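Local coordinates for triabin (PDB 1AVG), which inhibits thrombin by forming a non-covalent 1:1 complex with it, inhibiting thrombin-induced platelet aggregation and fibrin formation while only minimally suppressing thrombin's amidolytic activity, at residues Asn22-Leu27 and Gln52-Gly57; Ala94-Ile99 and Val109-Thr114. All coordinates share one frame; numbering follows the deposited sequence.

In the fold
Both contacts are buried strand pairings in one eight-stranded calycin barrel, on opposite sides of the chain's centre with about 14 Å between the contact centres, and they share no strand. Contact 1 pairs strands 24-28 and 51-56 in parallel, across 24 intervening residues; contact 2 is the antiparallel hairpin of 92-101 and 106-115. Outward residues differ: helix 138-141 packs on those of contact 1, whereas in contact 2 Cys-110 is tied to Cys-6 and Asp-95 and Ser-112 hydrogen-bond to side chains of neighbouring strands. Inward, both are largely apolar, yet a charged pair spans the barrel between them: Glu-55 OE2 lies 2.8 Å from Arg-111 NH2, a salt bridge joining contact 1 to contact 2.

Contact 1: Asn22-Leu27 and Gln52-Gly57; sequences NGTWYL and QIVEIG
Strands 24-27 and 52-56 run parallel, their axes 4.7 Å apart and inclined by 13°. Five backbone hydrogen bonds take their donors alternately from the two strands, the first from Gln-52 N to Gly-23 O (2.8 Å) and the last from Ile-56 N to Leu-27 O (2.7 Å), each donor lying nearly along the C=O axis. On the face beneath helix 138-141, Gln-52 crosses Thr-24 obliquely. Gln-52 CB sits 3.9 Å from Thr-24 OG1; CG, anti to the carbonyl carbon (chi1 -53°), starts an extended run; CD comes to 4.0 Å from the same hydroxyl oxygen; and the tip, OE1, accepts a hydrogen bond from Thr-24 OG1 at 3.0 Å, in the carbonyl plane on a lone pair (C=O...O 134°). Farther along that face Val-54 CB lies beside Tyr-26 CD2 (3.7 Å), while the Tyr-26 hydroxyl is hydrogen-bonded to Ala-138 N. The other face looks into the barrel: Ile-53 CD1 reaches Trp-25 CB, and Leu-27 runs alongside Glu-55, whose OE2 is hydrogen-bonded to His-29 NE2 and salt-bridged to Arg-111. Phe-127 packs on Trp-25, Leu-27 and Ile-53. Such parallel neighbours, the first strand beside the third, distinguish triabin's lipocalin-like barrel from the antiparallel meander of classical lipocalins.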
ATOM      1  N   ASN C  22     -15.433   8.832  21.812  1.00 28.93           N
ATOM      2  CA  ASN C  22     -16.084  10.120  21.752  1.00 32.41           C
ATOM      3  C   ASN C  22     -16.580  10.233  20.323  1.00 30.76           C
ATOM      4  O   ASN C  22     -15.835   9.965  19.384  1.00 30.75           O
ATOM      5  CB  ASN C  22     -15.070  11.227  22.049  1.00 39.70           C
ATOM      6  CG  ASN C  22     -15.663  12.617  21.915  1.00 48.05           C
ATOM      7  OD1 ASN C  22     -16.804  12.864  22.320  1.00 54.64           O
ATOM      8  ND2 ASN C  22     -14.885  13.537  21.354  1.00 49.60           N
ATOM      9  N   GLY C  23     -17.859  10.541  20.159  1.00 32.64           N
ATOM     10  CA  GLY C  23     -18.411  10.682  18.823  1.00 32.53           C
ATOM     11  C   GLY C  23     -19.014   9.437  18.198  1.00 29.87           C
ATOM     12  O   GLY C  23     -19.455   8.514  18.889  1.00 27.17           O
ATOM     13  N   THR C  24     -19.029   9.424  16.870  1.00 30.14           N
ATOM     14  CA  THR C  24     -19.592   8.324  16.106  1.00 28.49           C
ATOM     15  C   THR C  24     -18.582   7.746  15.117  1.00 27.91           C
ATOM     16  O   THR C  24     -17.858   8.478  14.445  1.00 26.57           O
ATOM     17  CB  THR C  24     -20.850   8.790  15.323  1.00 25.63           C
ATOM     18  OG1 THR C  24     -21.786   9.400  16.228  1.00 29.97           O
ATOM     19  CG2 THR C  24     -21.518   7.614  14.618  1.00 15.31           C
ATOM     20  N   TRP C  25     -18.531   6.420  15.067  1.00 30.23           N
ATOM     21  CA  TRP C  25     -17.658   5.687  14.162  1.00 27.28           C
ATOM     22  C   TRP C  25     -18.585   4.752  13.414  1.00 27.69           C
ATOM     23  O   TRP C  25     -19.528   4.214  13.992  1.00 29.93           O
ATOM     24  CB  TRP C  25     -16.647   4.841  14.930  1.00 24.61           C
ATOM     25  CG  TRP C  25     -15.587   5.612  15.650  1.00 28.99           C
ATOM     26  CD1 TRP C  25     -15.557   5.920  16.983  1.00 30.14           C
ATOM     27  CD2 TRP C  25     -14.349   6.088  15.102  1.00 27.41           C
ATOM     28  NE1 TRP C  25     -14.373   6.545  17.298  1.00 27.77           N
ATOM     29  CE2 TRP C  25     -13.613   6.657  16.163  1.00 31.02           C
ATOM     30  CE3 TRP C  25     -13.787   6.081  13.819  1.00 26.90           C
ATOM     31  CZ2 TRP C  25     -12.339   7.209  15.976  1.00 30.43           C
ATOM     32  CZ3 TRP C  25     -12.524   6.631  13.637  1.00 19.76           C
ATOM     33  CH2 TRP C  25     -11.816   7.184  14.710  1.00 18.80           C
ATOM     34  N   TYR C  26     -18.348   4.596  12.122  1.00 26.21           N
ATOM     35  CA  TYR C  26     -19.143   3.705  11.291  1.00 18.49           C
ATOM     36  C   TYR C  26     -18.253   2.528  10.938  1.00 13.76           C
ATOM     37  O   TYR C  26     -17.091   2.704  10.612  1.00 14.05           O
ATOM     38  CB  TYR C  26     -19.606   4.432  10.035  1.00 12.74           C
ATOM     39  CG  TYR C  26     -20.658   5.478  10.302  1.00  7.06           C
ATOM     40  CD1 TYR C  26     -20.304   6.778  10.645  1.00 10.66           C
ATOM     41  CD2 TYR C  26     -22.009   5.172  10.183  1.00  8.48           C
ATOM     42  CE1 TYR C  26     -21.274   7.753  10.861  1.00 12.19           C
ATOM     43  CE2 TYR C  26     -22.984   6.126  10.392  1.00 10.58           C
ATOM     44  CZ  TYR C  26     -22.615   7.417  10.728  1.00 17.99           C
ATOM     45  OH  TYR C  26     -23.595   8.375  10.887  1.00 25.11           O
ATOM     46  N   LEU C  27     -18.800   1.326  11.007  1.00 15.86           N
ATOM     47  CA  LEU C  27     -18.033   0.125  10.733  1.00 20.14           C
ATOM     48  C   LEU C  27     -18.786  -0.840   9.812  1.00 25.24           C
ATOM     49  O   LEU C  27     -19.793  -1.424  10.207  1.00 27.69           O
ATOM     50  CB  LEU C  27     -17.685  -0.530  12.074  1.00 11.23           C
ATOM     51  CG  LEU C  27     -17.335  -2.004  12.224  1.00  7.33           C
ATOM     52  CD1 LEU C  27     -16.083  -2.362  11.464  1.00  9.93           C
ATOM     53  CD2 LEU C  27     -17.141  -2.275  13.697  1.00 14.65           C
ATOM     54  N   GLN C  52     -20.949   6.233  19.660  1.00 38.80           N
ATOM     55  CA  GLN C  52     -21.916   5.461  18.897  1.00 33.88           C
ATOM     56  C   GLN C  52     -21.198   4.761  17.756  1.00 32.68           C
ATOM     57  O   GLN C  52     -20.617   5.414  16.884  1.00 34.02           O
ATOM     58  CB  GLN C  52     -23.007   6.363  18.329  1.00 34.23           C
ATOM     59  CG  GLN C  52     -23.683   7.251  19.351  1.00 38.72           C
ATOM     60  CD  GLN C  52     -24.682   8.188  18.711  1.00 43.77           C
ATOM     61  OE1 GLN C  52     -24.390   8.842  17.708  1.00 46.68           O
ATOM     62  NE2 GLN C  52     -25.876   8.249  19.280  1.00 51.49           N
ATOM     63  N   ILE C  53     -21.169   3.435  17.808  1.00 27.47           N
ATOM     64  CA  ILE C  53     -20.537   2.647  16.765  1.00 23.39           C
ATOM     65  C   ILE C  53     -21.702   2.093  15.959  1.00 24.47           C
ATOM     66  O   ILE C  53     -22.577   1.427  16.506  1.00 27.86           O
ATOM     67  CB  ILE C  53     -19.732   1.452  17.330  1.00 23.52           C
ATOM     68  CG1 ILE C  53     -18.743   1.906  18.417  1.00 25.91           C
ATOM     69  CG2 ILE C  53     -19.014   0.728  16.200  1.00 26.51           C
ATOM     70  CD1 ILE C  53     -17.374   2.304  17.929  1.00 25.49           C
ATOM     71  N   VAL C  54     -21.774   2.459  14.689  1.00 22.56           N
ATOM     72  CA  VAL C  54     -22.824   1.966  13.820  1.00 15.40           C
ATOM     73  C   VAL C  54     -22.166   0.851  13.018  1.00 15.88           C
ATOM     74  O   VAL C  54     -21.272   1.115  12.222  1.00 16.56           O
ATOM     75  CB  VAL C  54     -23.342   3.077  12.885  1.00  9.55           C
ATOM     76  CG1 VAL C  54     -24.322   2.518  11.883  1.00 10.04           C
ATOM     77  CG2 VAL C  54     -24.009   4.166  13.698  1.00  6.41           C
ATOM     78  N   GLU C  55     -22.552  -0.393  13.292  1.00 11.47           N
ATOM     79  CA  GLU C  55     -21.987  -1.546  12.603  1.00  9.70           C
ATOM     80  C   GLU C  55     -22.905  -2.027  11.489  1.00 13.33           C
ATOM     81  O   GLU C  55     -24.097  -2.216  11.703  1.00 19.05           O
ATOM     82  CB  GLU C  55     -21.716  -2.675  13.595  1.00  2.31           C
ATOM     83  CG  GLU C  55     -20.998  -3.863  12.980  1.00  5.59           C
ATOM     84  CD  GLU C  55     -20.326  -4.742  14.010  1.00  8.88           C
ATOM     85  OE1 GLU C  55     -20.227  -4.333  15.181  1.00  6.88           O
ATOM     86  OE2 GLU C  55     -19.885  -5.849  13.651  1.00 12.18           O
ATOM     87  N   ILE C  56     -22.334  -2.282  10.317  1.00 15.51           N
ATOM     88  CA  ILE C  56     -23.098  -2.712   9.149  1.00 14.57           C
ATOM     89  C   ILE C  56     -22.572  -4.008   8.541  1.00 16.19           C
ATOM     90  O   ILE C  56     -21.359  -4.241   8.513  1.00 22.18           O
ATOM     91  CB  ILE C  56     -23.016  -1.643   8.053  1.00 13.82           C
ATOM     92  CG1 ILE C  56     -23.412  -0.280   8.614  1.00 16.42           C
ATOM     93  CG2 ILE C  56     -23.916  -2.006   6.900  1.00 16.89           C
ATOM     94  CD1 ILE C  56     -22.550   0.863   8.117  1.00 15.29           C
ATOM     95  N   GLY C  57     -23.493  -4.848   8.074  1.00 14.94           N
ATOM     96  CA  GLY C  57     -23.143  -6.102   7.417  1.00 16.02           C
ATOM     97  C   GLY C  57     -22.794  -7.311   8.264  1.00 20.72           C
ATOM     98  O   GLY C  57     -22.351  -8.343   7.729  1.00 18.55           O
TER

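Contact 2: Ala94-Ile99 and Val109-Thr114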
ATOM      1  N   ALA C  94     -17.248  -7.779  23.963  1.00 25.70           N
ATOM      2  CA  ALA C  94     -16.454  -7.291  22.852  1.00 30.03           C
ATOM      3  C   ALA C  94     -15.165  -6.714  23.419  1.00 30.22           C
ATOM      4  O   ALA C  94     -15.197  -5.882  24.330  1.00 28.05           O
ATOM      5  CB  ALA C  94     -17.220  -6.219  22.081  1.00 31.91           C
ATOM      6  N   ASP C  95     -14.035  -7.223  22.938  1.00 29.31           N
ATOM      7  CA  ASP C  95     -12.726  -6.751  23.376  1.00 28.87           C
ATOM      8  C   ASP C  95     -12.066  -6.073  22.187  1.00 26.63           C
ATOM      9  O   ASP C  95     -12.149  -6.588  21.071  1.00 30.10           O
ATOM     10  CB  ASP C  95     -11.871  -7.927  23.860  1.00 27.45           C
ATOM     11  CG  ASP C  95     -12.541  -8.719  24.979  1.00 28.83           C
ATOM     12  OD1 ASP C  95     -13.276  -8.115  25.782  1.00 30.26           O
ATOM     13  OD2 ASP C  95     -12.342  -9.947  25.058  1.00 31.41           O
ATOM     14  N   PHE C  96     -11.500  -4.887  22.405  1.00 25.41           N
ATOM     15  CA  PHE C  96     -10.825  -4.137  21.339  1.00 26.37           C
ATOM     16  C   PHE C  96      -9.320  -4.011  21.574  1.00 26.43           C
ATOM     17  O   PHE C  96      -8.896  -3.570  22.646  1.00 23.55           O
ATOM     18  CB  PHE C  96     -11.358  -2.706  21.247  1.00 31.80           C
ATOM     19  CG  PHE C  96     -12.821  -2.598  20.964  1.00 39.33           C
ATOM     20  CD1 PHE C  96     -13.480  -3.552  20.200  1.00 42.28           C
ATOM     21  CD2 PHE C  96     -13.541  -1.510  21.453  1.00 42.89           C
ATOM     22  CE1 PHE C  96     -14.837  -3.422  19.925  1.00 46.47           C
ATOM     23  CE2 PHE C  96     -14.893  -1.368  21.186  1.00 43.09           C
ATOM     24  CZ  PHE C  96     -15.545  -2.327  20.419  1.00 45.97           C
ATOM     25  N   THR C  97      -8.523  -4.403  20.583  1.00 27.41           N
ATOM     26  CA  THR C  97      -7.063  -4.270  20.646  1.00 25.00           C
ATOM     27  C   THR C  97      -6.773  -3.275  19.529  1.00 24.85           C
ATOM     28  O   THR C  97      -6.890  -3.608  18.347  1.00 28.77           O
ATOM     29  CB  THR C  97      -6.337  -5.597  20.338  1.00 24.81           C
ATOM     30  OG1 THR C  97      -6.674  -6.577  21.325  1.00 28.91           O
ATOM     31  CG2 THR C  97      -4.831  -5.394  20.336  1.00 24.61           C
ATOM     32  N   PHE C  98      -6.484  -2.035  19.892  1.00 17.94           N
ATOM     33  CA  PHE C  98      -6.235  -1.027  18.882  1.00 15.32           C
ATOM     34  C   PHE C  98      -4.859  -1.179  18.269  1.00 19.79           C
ATOM     35  O   PHE C  98      -3.857  -1.114  18.972  1.00 26.35           O
ATOM     36  CB  PHE C  98      -6.438   0.359  19.475  1.00 12.79           C
ATOM     37  CG  PHE C  98      -7.845   0.605  19.948  1.00 18.18           C
ATOM     38  CD1 PHE C  98      -8.241   0.229  21.231  1.00 21.94           C
ATOM     39  CD2 PHE C  98      -8.791   1.168  19.100  1.00 16.20           C
ATOM     40  CE1 PHE C  98      -9.560   0.407  21.662  1.00 18.63           C
ATOM     41  CE2 PHE C  98     -10.109   1.350  19.520  1.00 23.15           C
ATOM     42  CZ  PHE C  98     -10.494   0.964  20.808  1.00 17.36           C
ATOM     43  N   ILE C  99      -4.825  -1.389  16.957  1.00 22.49           N
ATOM     44  CA  ILE C  99      -3.578  -1.569  16.203  1.00 22.87           C
ATOM     45  C   ILE C  99      -3.000  -0.227  15.697  1.00 19.48           C
ATOM     46  O   ILE C  99      -1.854   0.119  15.984  1.00 16.34           O
ATOM     47  CB  ILE C  99      -3.800  -2.493  14.955  1.00 22.28           C
ATOM     48  CG1 ILE C  99      -4.699  -3.692  15.291  1.00 20.67           C
ATOM     49  CG2 ILE C  99      -2.470  -2.966  14.397  1.00 24.04           C
ATOM     50  CD1 ILE C  99      -4.139  -4.657  16.302  1.00 21.61           C
ATOM     51  N   VAL C 109      -8.547  -2.155  14.089  1.00 18.35           N
ATOM     52  CA  VAL C 109      -8.726  -2.729  15.424  1.00 17.62           C
ATOM     53  C   VAL C 109      -8.981  -4.240  15.367  1.00 18.92           C
ATOM     54  O   VAL C 109      -9.623  -4.731  14.444  1.00 22.12           O
ATOM     55  CB  VAL C 109      -9.962  -2.039  16.135  1.00 15.27           C
ATOM     56  CG1 VAL C 109     -10.310  -2.730  17.431  1.00 19.89           C
ATOM     57  CG2 VAL C 109      -9.685  -0.571  16.403  1.00 11.53           C
ATOM     58  N   CYS C 110      -8.438  -4.986  16.322  1.00 18.15           N
ATOM     59  CA  CYS C 110      -8.688  -6.421  16.358  1.00 17.81           C
ATOM     60  C   CYS C 110      -9.784  -6.588  17.399  1.00 20.25           C
ATOM     61  O   CYS C 110      -9.638  -6.122  18.525  1.00 19.71           O
ATOM     62  CB  CYS C 110      -7.442  -7.194  16.766  1.00 16.67           C
ATOM     63  SG  CYS C 110      -7.537  -8.969  16.373  1.00 22.68           S
ATOM     64  N   ARG C 111     -10.900  -7.189  17.000  1.00 24.41           N
ATOM     65  CA  ARG C 111     -12.044  -7.382  17.877  1.00 19.73           C
ATOM     66  C   ARG C 111     -12.380  -8.834  18.170  1.00 23.94           C
ATOM     67  O   ARG C 111     -12.368  -9.687  17.280  1.00 25.76           O
ATOM     68  CB  ARG C 111     -13.244  -6.696  17.249  1.00 21.84           C
ATOM     69  CG  ARG C 111     -14.582  -6.880  17.938  1.00 25.21           C
ATOM     70  CD  ARG C 111     -15.419  -5.656  17.603  1.00 27.48           C
ATOM     71  NE  ARG C 111     -16.808  -5.884  17.202  1.00 26.12           N
ATOM     72  CZ  ARG C 111     -17.231  -6.824  16.367  1.00 21.72           C
ATOM     73  NH1 ARG C 111     -16.389  -7.698  15.832  1.00 23.47           N
ATOM     74  NH2 ARG C 111     -18.480  -6.780  15.931  1.00 18.18           N
ATOM     75  N   SER C 112     -12.640  -9.113  19.438  1.00 24.18           N
ATOM     76  CA  SER C 112     -13.027 -10.443  19.861  1.00 27.05           C
ATOM     77  C   SER C 112     -14.437 -10.324  20.394  1.00 28.60           C
ATOM     78  O   SER C 112     -14.679  -9.575  21.345  1.00 29.87           O
ATOM     79  CB  SER C 112     -12.110 -10.955  20.963  1.00 26.50           C
ATOM     80  OG  SER C 112     -10.802 -11.119  20.468  1.00 39.66           O
ATOM     81  N   ILE C 113     -15.380 -10.960  19.713  1.00 29.71           N
ATOM     82  CA  ILE C 113     -16.761 -10.926  20.165  1.00 33.89           C
ATOM     83  C   ILE C 113     -16.999 -12.301  20.747  1.00 36.15           C
ATOM     84  O   ILE C 113     -16.539 -13.314  20.201  1.00 33.35           O
ATOM     85  CB  ILE C 113     -17.812 -10.654  19.028  1.00 33.93           C
ATOM     86  CG1 ILE C 113     -17.151 -10.147  17.748  1.00 40.48           C
ATOM     87  CG2 ILE C 113     -18.815  -9.605  19.482  1.00 26.81           C
ATOM     88  CD1 ILE C 113     -16.781 -11.234  16.758  1.00 43.67           C
ATOM     89  N   THR C 114     -17.666 -12.325  21.887  1.00 38.61           N
ATOM     90  CA  THR C 114     -17.970 -13.574  22.558  1.00 43.58           C
ATOM     91  C   THR C 114     -19.445 -13.579  22.954  1.00 48.05           C
ATOM     92  O   THR C 114     -19.830 -13.037  23.998  1.00 49.31           O
ATOM     93  CB  THR C 114     -17.090 -13.737  23.809  1.00 39.10           C
ATOM     94  OG1 THR C 114     -15.715 -13.533  23.458  1.00 35.93           O
ATOM     95  CG2 THR C 114     -17.256 -15.120  24.387  1.00 36.74           C
TER
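Backbone bonding fixes the register of 94-99 against 109-114, antiparallel at 167° between the strand directions. Asp-95 with Ser-112 and Thr-97 with Cys-110 are the hydrogen-bonded pairs, each exchanging two N-H...O bonds that lie in the carbonyl planes; Asp-95 N to Ser-112 O measures 2.9 Å, as does Cys-110 N to Thr-97 O. Between these rungs, at a non-hydrogen-bonded pair, Arg-111 CA approaches Asp-95 O at 3.3 Å in a CA-H...O contact.

Apolar contacts gather on the face carrying Phe-96, Phe-98 and Val-109. The two branches of Val-109 divide the work: CG1, anti to the backbone N, touches Phe-96 CB at 4.0 Å, and CG2, anti to the carbonyl carbon, meets Phe-98 CD2 at 3.3 Å. The two strands form a beta hairpin of the lipocalin-like barrel, and this face is turned to its interior, where Phe-42 and Phe-82 meet the Phe-96 ring and Phe-15 stacks on Phe-98.

Aromatic and charged groups meet where Arg-111 lies alongside Phe-96. Arg-111 CD comes to the edge of the Phe-96 ring at CE1 (3.3 Å). With the chain bent at chi3 and turned again at chi4 (-43°), the guanidinium plane lies 8° from that of the ring; the two flat groups are nearly coplanar, and no face-to-face stack forms. The buried charge is answered by Glu-55 and by a cation-pi contact with Tyr-58.

Polar and covalent ties mark the outer face. Asp-95 and Ser-112 meet through CB atoms 4.2 Å apart, while Asp-95 OD1 is hydrogen-bonded to Ser-81 OG and Ser-112 OG to Asp-122 OD2; Cys-110 SG, anti to its backbone N, forms the disulfide with Cys-6.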